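Long-range contact in lysyl oxidase (Pichia pastoris, PDB 1W7C), which probably oxidises primary amines, including peptidyl lysine side chains, to aldehydes with the help of copper and a topaquinone cofactor: residues 331-342 against 489-500. Sequence-based numbering, arbitrary orientation.
With CA (calcium ion), chain D; CU (copper (II) ion), chain C.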
ATOM      1  N   ILE A 331     -22.911  -7.592  -0.208  1.00 14.04           N
ATOM      2  CA  ILE A 331     -22.241  -6.502   0.494  1.00 14.29           C
ATOM      3  C   ILE A 331     -22.194  -5.195  -0.294  1.00 14.33           C
ATOM      4  O   ILE A 331     -22.156  -4.140   0.314  1.00 14.48           O
ATOM      5  CB  ILE A 331     -20.844  -6.898   0.984  1.00 16.90           C
ATOM      6  CG1 ILE A 331     -19.901  -7.267  -0.149  1.00 16.73           C
ATOM      7  CG2 ILE A 331     -20.918  -8.001   2.046  1.00 19.03           C
ATOM      8  CD1 ILE A 331     -18.458  -7.204   0.227  1.00 17.99           C
ATOM      9  N   VAL A 332     -22.196  -5.282  -1.625  1.00 14.31           N
ATOM     10  CA  VAL A 332     -22.121  -4.061  -2.454  1.00 14.58           C
ATOM     11  C   VAL A 332     -23.087  -4.244  -3.641  1.00 14.53           C
ATOM     12  O   VAL A 332     -22.950  -5.180  -4.420  1.00 15.56           O
ATOM     13  CB  VAL A 332     -20.679  -3.827  -3.006  1.00 13.69           C
ATOM     14  CG1 VAL A 332     -20.672  -2.655  -4.006  1.00 16.25           C
ATOM     15  CG2 VAL A 332     -19.684  -3.621  -1.900  1.00 15.05           C
ATOM     16  N   TYR A 333     -24.033  -3.316  -3.762  1.00 13.92           N
ATOM     17  CA  TYR A 333     -24.953  -3.335  -4.882  1.00 14.47           C
ATOM     18  C   TYR A 333     -24.255  -2.955  -6.193  1.00 13.57           C
ATOM     19  O   TYR A 333     -24.412  -3.633  -7.202  1.00 14.08           O
ATOM     20  CB  TYR A 333     -26.187  -2.450  -4.624  1.00 14.29           C
ATOM     21  CG  TYR A 333     -27.039  -2.364  -5.899  1.00 14.34           C
ATOM     22  CD1 TYR A 333     -27.790  -3.446  -6.312  1.00 16.69           C
ATOM     23  CD2 TYR A 333     -27.047  -1.218  -6.690  1.00 14.82           C
ATOM     24  CE1 TYR A 333     -28.494  -3.408  -7.510  1.00 16.39           C
ATOM     25  CE2 TYR A 333     -27.743  -1.156  -7.873  1.00 16.34           C
ATOM     26  CZ  TYR A 333     -28.472  -2.267  -8.278  1.00 15.48           C
ATOM     27  OH  TYR A 333     -29.140  -2.250  -9.465  1.00 16.53           O
ATOM     28  N   GLU A 334     -23.487  -1.864  -6.132  1.00 13.70           N
ATOM     29  CA  GLU A 334     -22.774  -1.313  -7.282  1.00 14.12           C
ATOM     30  C   GLU A 334     -21.418  -0.822  -6.835  1.00 12.41           C
ATOM     31  O   GLU A 334     -21.344  -0.085  -5.850  1.00 13.41           O
ATOM     32  CB  GLU A 334     -23.562  -0.126  -7.859  1.00 14.68           C
ATOM     33  CG  GLU A 334     -22.859   0.562  -9.027  1.00 15.03           C
ATOM     34  CD  GLU A 334     -23.592   1.739  -9.638  1.00 15.54           C
ATOM     35  OE1 GLU A 334     -23.011   2.329 -10.570  1.00 16.19           O
ATOM     36  OE2 GLU A 334     -24.729   2.079  -9.199  1.00 14.77           O
ATOM     37  N   LEU A 335     -20.394  -1.223  -7.589  1.00 12.98           N
ATOM     38  CA  LEU A 335     -19.050  -0.660  -7.429  1.00 13.37           C
ATOM     39  C   LEU A 335     -18.652  -0.180  -8.815  1.00 11.99           C
ATOM     40  O   LEU A 335     -18.512  -1.000  -9.720  1.00 13.44           O
ATOM     41  CB  LEU A 335     -18.073  -1.726  -6.891  1.00 13.41           C
ATOM     42  CG  LEU A 335     -16.594  -1.322  -6.867  1.00 13.45           C
ATOM     43  CD1 LEU A 335     -16.371  -0.115  -5.974  1.00 14.94           C
ATOM     44  CD2 LEU A 335     -15.754  -2.471  -6.387  1.00 14.76           C
ATOM     45  N   SER A 336     -18.430   1.098  -8.992  1.00 13.10           N
ATOM     46  CA  SER A 336     -18.175   1.580 -10.349  1.00 13.21           C
ATOM     47  C   SER A 336     -17.279   2.823 -10.311  1.00 12.35           C
ATOM     48  O   SER A 336     -17.602   3.846  -9.712  1.00 13.19           O
ATOM     49  CB  SER A 336     -19.484   1.915 -11.069  1.00 13.97           C
ATOM     50  OG  SER A 336     -20.269   2.798 -10.294  1.00 16.31           O
ATOM     51  N   LEU A 337     -16.151   2.723 -10.997  1.00 13.35           N
ATOM     52  CA  LEU A 337     -15.372   3.923 -11.311  1.00 12.60           C
ATOM     53  C   LEU A 337     -16.272   4.916 -12.032  1.00 14.10           C
ATOM     54  O   LEU A 337     -16.997   4.545 -12.968  1.00 13.87           O
ATOM     55  CB  LEU A 337     -14.206   3.533 -12.210  1.00 13.50           C
ATOM     56  CG  LEU A 337     -13.341   4.700 -12.697  1.00 14.05           C
ATOM     57  CD1 LEU A 337     -12.534   5.320 -11.574  1.00 16.08           C
ATOM     58  CD2 LEU A 337     -12.467   4.241 -13.837  1.00 17.06           C
ATOM     59  N   GLN A 338     -16.164   6.180 -11.645  1.00 12.84           N
ATOM     60  CA  GLN A 338     -17.021   7.231 -12.159  1.00 12.75           C
ATOM     61  C   GLN A 338     -16.334   8.236 -13.062  1.00 13.66           C
ATOM     62  O   GLN A 338     -16.936   8.739 -13.999  1.00 13.76           O
ATOM     63  CB  GLN A 338     -17.616   8.015 -10.978  1.00 13.18           C
ATOM     64  CG  GLN A 338     -18.581   7.177 -10.210  1.00 13.97           C
ATOM     65  CD  GLN A 338     -19.838   6.910 -10.963  1.00 14.68           C
ATOM     66  OE1 GLN A 338     -20.454   7.830 -11.500  1.00 14.82           O
ATOM     67  NE2 GLN A 338     -20.217   5.642 -11.028  1.00 14.21           N
ATOM     68  N   GLU A 339     -15.093   8.562 -12.743  1.00 13.46           N
ATOM     69  CA  GLU A 339     -14.383   9.678 -13.404  1.00 13.15           C
ATOM     70  C   GLU A 339     -12.938   9.619 -13.022  1.00 12.51           C
ATOM     71  O   GLU A 339     -12.580   9.130 -11.949  1.00 13.07           O
ATOM     72  CB  GLU A 339     -14.980  11.025 -13.035  1.00 13.62           C
ATOM     73  CG  GLU A 339     -14.362  12.290 -13.628  1.00 15.99           C
ATOM     74  CD  GLU A 339     -14.410  12.371 -15.158  1.00 14.53           C
ATOM     75  OE1 GLU A 339     -13.735  11.565 -15.848  1.00 14.14           O
ATOM     76  OE2 GLU A 339     -15.088  13.313 -15.676  1.00 14.40           O
ATOM     77  N   LEU A 340     -12.112  10.105 -13.925  1.00 13.16           N
ATOM     78  CA  LEU A 340     -10.690  10.299 -13.686  1.00 13.78           C
ATOM     79  C   LEU A 340     -10.322  11.639 -14.279  1.00 12.70           C
ATOM     80  O   LEU A 340     -10.607  11.902 -15.458  1.00 16.19           O
ATOM     81  CB  LEU A 340      -9.787   9.226 -14.312  1.00 20.00           C
ATOM     82  CG  LEU A 340     -10.068   7.785 -14.282  1.00 26.21           C
ATOM     83  CD1 LEU A 340     -11.087   7.477 -15.342  1.00 42.59           C
ATOM     84  CD2 LEU A 340      -8.734   7.016 -14.558  1.00 45.26           C
ATOM     85  N   ILE A 341      -9.679  12.479 -13.489  1.00 13.50           N
ATOM     86  CA  ILE A 341      -9.245  13.814 -13.915  1.00 12.86           C
ATOM     87  C   ILE A 341      -7.728  13.902 -13.876  1.00 13.34           C
ATOM     88  O   ILE A 341      -7.052  13.217 -13.088  1.00 13.56           O
ATOM     89  CB  ILE A 341      -9.877  14.972 -13.093  1.00 13.21           C
ATOM     90  CG1 ILE A 341      -9.499  14.844 -11.619  1.00 13.98           C
ATOM     91  CG2 ILE A 341     -11.382  14.974 -13.350  1.00 14.77           C
ATOM     92  CD1 ILE A 341      -9.860  16.103 -10.785  1.00 14.98           C
ATOM     93  N   ALA A 342      -7.205  14.755 -14.737  1.00 13.90           N
ATOM     94  CA  ALA A 342      -5.800  15.092 -14.717  1.00 14.04           C
ATOM     95  C   ALA A 342      -5.702  16.592 -14.861  1.00 14.58           C
ATOM     96  O   ALA A 342      -6.026  17.138 -15.934  1.00 14.72           O
ATOM     97  CB  ALA A 342      -5.041  14.391 -15.829  1.00 15.80           C
ATOM     98  N   ASP A 489      -2.312  16.813 -10.739  1.00 13.68           N
ATOM     99  CA  ASP A 489      -3.044  15.879  -9.922  1.00 14.08           C
ATOM    100  C   ASP A 489      -3.815  14.907 -10.793  1.00 13.55           C
ATOM    101  O   ASP A 489      -4.474  15.310 -11.750  1.00 15.03           O
ATOM    102  CB  ASP A 489      -4.074  16.600  -9.043  1.00 14.42           C
ATOM    103  CG  ASP A 489      -3.480  17.231  -7.811  1.00 14.31           C
ATOM    104  OD1 ASP A 489      -2.354  16.844  -7.401  1.00 15.15           O
ATOM    105  OD2 ASP A 489      -4.096  18.130  -7.221  1.00 14.85           O
ATOM    106  N   HIS A 490      -3.713  13.634 -10.457  1.00 13.70           N
ATOM    107  CA  HIS A 490      -4.638  12.596 -10.904  1.00 13.70           C
ATOM    108  C   HIS A 490      -5.629  12.386  -9.760  1.00 14.35           C
ATOM    109  O   HIS A 490      -5.194  12.191  -8.625  1.00 15.52           O
ATOM    110  CB  HIS A 490      -3.926  11.277 -11.125  1.00 15.01           C
ATOM    111  CG  HIS A 490      -2.884  11.309 -12.194  1.00 16.88           C
ATOM    112  ND1 HIS A 490      -3.165  11.054 -13.517  1.00 19.23           N
ATOM    113  CD2 HIS A 490      -1.535  11.456 -12.110  1.00 19.04           C
ATOM    114  CE1 HIS A 490      -2.040  11.080 -14.210  1.00 19.91           C
ATOM    115  NE2 HIS A 490      -1.035  11.334 -13.378  1.00 20.25           N
ATOM    116  N   VAL A 491      -6.932  12.389 -10.035  1.00 12.64           N
ATOM    117  CA  VAL A 491      -7.926  12.040  -9.026  1.00 13.05           C
ATOM    118  C   VAL A 491      -8.996  11.177  -9.678  1.00 13.35           C
ATOM    119  O   VAL A 491      -9.422  11.461 -10.811  1.00 13.72           O
ATOM    120  CB  VAL A 491      -8.556  13.246  -8.289  1.00 13.83           C
ATOM    121  CG1 VAL A 491      -9.170  12.786  -6.963  1.00 15.04           C
ATOM    122  CG2 VAL A 491      -7.552  14.355  -8.055  1.00 15.20           C
ATOM    123  N   LEU A 492      -9.397  10.116  -9.009  1.00 12.17           N
ATOM    124  CA  LEU A 492     -10.339   9.101  -9.526  1.00 12.80           C
ATOM    125  C   LEU A 492     -11.462   8.988  -8.493  1.00 12.60           C
ATOM    126  O   LEU A 492     -11.175   8.895  -7.304  1.00 14.22           O
ATOM    127  CB  LEU A 492      -9.685   7.709  -9.681  1.00 15.79           C
ATOM    128  CG  LEU A 492      -8.638   7.536 -10.739  1.00 18.85           C
ATOM    129  CD1 LEU A 492      -7.293   8.011 -10.247  1.00 20.88           C
ATOM    130  CD2 LEU A 492      -8.557   6.067 -11.179  1.00 24.56           C
ATOM    131  N   ASN A 493     -12.709   8.934  -8.948  1.00 12.94           N
ATOM    132  CA  ASN A 493     -13.885   8.775  -8.095  1.00 12.22           C
ATOM    133  C   ASN A 493     -14.481   7.398  -8.315  1.00 12.05           C
ATOM    134  O   ASN A 493     -14.710   6.999  -9.456  1.00 13.24           O
ATOM    135  CB  ASN A 493     -14.939   9.832  -8.422  1.00 12.28           C
ATOM    136  CG  ASN A 493     -16.081   9.833  -7.458  1.00 13.91           C
ATOM    137  OD1 ASN A 493     -17.214   9.529  -7.840  1.00 13.65           O
ATOM    138  ND2 ASN A 493     -15.823  10.235  -6.198  1.00 13.86           N
ATOM    139  N   TYR A 494     -14.758   6.704  -7.210  1.00 12.40           N
ATOM    140  CA  TYR A 494     -15.470   5.435  -7.241  1.00 12.07           C
ATOM    141  C   TYR A 494     -16.795   5.545  -6.486  1.00 12.74           C
ATOM    142  O   TYR A 494     -16.860   5.997  -5.358  1.00 13.03           O
ATOM    143  CB  TYR A 494     -14.635   4.349  -6.577  1.00 13.41           C
ATOM    144  CG  TYR A 494     -13.360   3.966  -7.318  1.00 12.35           C
ATOM    145  CD1 TYR A 494     -12.215   4.736  -7.165  1.00 12.97           C
ATOM    146  CD2 TYR A 494     -13.297   2.861  -8.131  1.00 13.61           C
ATOM    147  CE1 TYR A 494     -11.051   4.404  -7.849  1.00 13.75           C
ATOM    148  CE2 TYR A 494     -12.165   2.519  -8.792  1.00 13.31           C
ATOM    149  CZ  TYR A 494     -11.031   3.295  -8.639  1.00 13.41           C
ATOM    150  OH  TYR A 494      -9.860   2.935  -9.277  1.00 15.97           O
ATOM    151  N   LYS A 495     -17.859   5.072  -7.124  1.00 12.64           N
ATOM    152  CA  LYS A 495     -19.152   4.909  -6.472  1.00 12.16           C
ATOM    153  C   LYS A 495     -19.147   3.556  -5.773  1.00 11.95           C
ATOM    154  O   LYS A 495     -19.028   2.514  -6.437  1.00 13.51           O
ATOM    155  CB  LYS A 495     -20.274   4.983  -7.494  1.00 13.15           C
ATOM    156  CG  LYS A 495     -21.654   4.989  -6.894  1.00 14.15           C
ATOM    157  CD  LYS A 495     -22.701   4.926  -8.004  1.00 15.35           C
ATOM    158  CE  LYS A 495     -24.141   5.057  -7.476  1.00 15.04           C
ATOM    159  NZ  LYS A 495     -25.102   4.838  -8.615  1.00 14.67           N
ATOM    160  N   VAL A 496     -19.218   3.562  -4.446  1.00 12.50           N
ATOM    161  CA  VAL A 496     -19.137   2.356  -3.645  1.00 12.85           C
ATOM    162  C   VAL A 496     -20.453   2.245  -2.882  1.00 12.45           C
ATOM    163  O   VAL A 496     -20.614   2.781  -1.771  1.00 13.43           O
ATOM    164  CB  VAL A 496     -17.923   2.418  -2.663  1.00 13.57           C
ATOM    165  CG1 VAL A 496     -17.780   1.124  -1.897  1.00 14.38           C
ATOM    166  CG2 VAL A 496     -16.611   2.732  -3.385  1.00 13.75           C
ATOM    167  N   ASP A 497     -21.414   1.568  -3.484  1.00 12.97           N
ATOM    168  CA  ASP A 497     -22.737   1.447  -2.898  1.00 13.68           C
ATOM    169  C   ASP A 497     -22.769   0.182  -2.048  1.00 13.91           C
ATOM    170  O   ASP A 497     -23.362  -0.844  -2.377  1.00 14.35           O
ATOM    171  CB  ASP A 497     -23.806   1.471  -3.979  1.00 13.88           C
ATOM    172  CG  ASP A 497     -25.188   1.396  -3.443  1.00 14.55           C
ATOM    173  OD1 ASP A 497     -25.380   1.558  -2.188  1.00 13.85           O
ATOM    174  OD2 ASP A 497     -26.147   1.210  -4.241  1.00 15.19           O
ATOM    175  N   LEU A 498     -22.145   0.304  -0.884  1.00 14.16           N
ATOM    176  CA  LEU A 498     -22.173  -0.718   0.161  1.00 13.39           C
ATOM    177  C   LEU A 498     -23.613  -0.822   0.648  1.00 13.46           C
ATOM    178  O   LEU A 498     -24.237   0.210   0.906  1.00 12.86           O
ATOM    179  CB  LEU A 498     -21.234  -0.319   1.336  1.00 14.21           C
ATOM    180  CG  LEU A 498     -19.769  -0.719   1.116  1.00 14.48           C
ATOM    181  CD1 LEU A 498     -18.848   0.254   1.879  1.00 16.10           C
ATOM    182  CD2 LEU A 498     -19.521  -2.132   1.556  1.00 14.56           C
ATOM    183  N   ASP A 499     -24.070  -2.041   0.874  1.00 13.70           N
ATOM    184  CA  ASP A 499     -25.368  -2.332   1.476  1.00 13.91           C
ATOM    185  C   ASP A 499     -25.063  -3.408   2.545  1.00 14.43           C
ATOM    186  O   ASP A 499     -25.143  -4.619   2.277  1.00 15.65           O
ATOM    187  CB  ASP A 499     -26.358  -2.920   0.458  1.00 13.83           C
ATOM    188  CG  ASP A 499     -26.979  -1.909  -0.474  1.00 14.09           C
ATOM    189  OD1 ASP A 499     -26.842  -0.676  -0.305  1.00 15.07           O
ATOM    190  OD2 ASP A 499     -27.664  -2.381  -1.450  1.00 15.39           O
ATOM    191  N   VAL A 500     -24.592  -2.974   3.694  1.00 14.21           N
ATOM    192  CA  VAL A 500     -24.122  -3.905   4.706  1.00 14.12           C
ATOM    193  C   VAL A 500     -25.280  -4.424   5.539  1.00 15.22           C
ATOM    194  O   VAL A 500     -25.930  -3.668   6.247  1.00 16.49           O
ATOM    195  CB  VAL A 500     -23.062  -3.239   5.620  1.00 15.36           C
ATOM    196  CG1 VAL A 500     -22.524  -4.257   6.586  1.00 16.46           C
ATOM    197  CG2 VAL A 500     -21.955  -2.665   4.773  1.00 16.07           C
TER
HETATM  198 CA    CA D 802     -26.024   1.424  -0.009  1.00 13.64          CA
HETATM  199 CU    CU C 801       0.891  11.755 -13.807  1.00 20.69          CU
HETATM  200  O   HOH W   1     -26.255   2.331  -6.822  1.00 16.33           O
HETATM  201  O   HOH W   2      -5.899  10.793 -13.889  1.00 24.92           O
HETATM  202  O   HOH W   3       1.153  11.288 -15.948  1.00 33.71           O
HETATM  203  O   HOH W   4     -26.615   1.307   2.339  1.00 13.86           O
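Ligands of both the copper and the calcium site of the copper amine oxidase catalytic domain sit on 489-500, which pairs antiparallel with 331-342. At the copper end, His490 binds copper through NE2 at 2.0 Å, alongside His488 and His654, while a water bridges its ND1 to Ile341 O and so helps fix the ring's rotation. At the other end, Asp497 OD1, Leu498 O and Asp499 OD1 hold calcium with Asp643 and Ile644; Asp499 N donates to Ile331 O at 2.9 Å. Midway along the ladder a beta bulge shifts the register by one: Gln338 N bonds to Asn493 O, yet Asn493 N bonds to Glu339 O. On the face shared by Leu335, Leu337 and Leu340, Leu337 lays CD1 over the Tyr494 ring in a CH-pi contact, 4.0 Å from its centroid. Leu340 CD2 meets Leu492 CD2 at 3.5 Å, and Phe442 packs against both residues. Toward the calcium end, the opposite face carries Glu334, Ser336, Lys495 and Asp497. Lys495, with CG anti to the backbone N (chi1 -173°) and the chain extended beyond it, brings NZ to Glu334 OE2 at 2.8 Å, above the carboxylate plane, in a buried salt bridge. Ser336 OG donates to Glu334 OE1 at 2.8 Å, and a water links OE2 to Asp497 OD2, which also forms a salt bridge with Lys65. With an alanine in place of Glu334, the Lys495 ammonium would probably lose this carboxylate partner and Ser336 OG this acceptor.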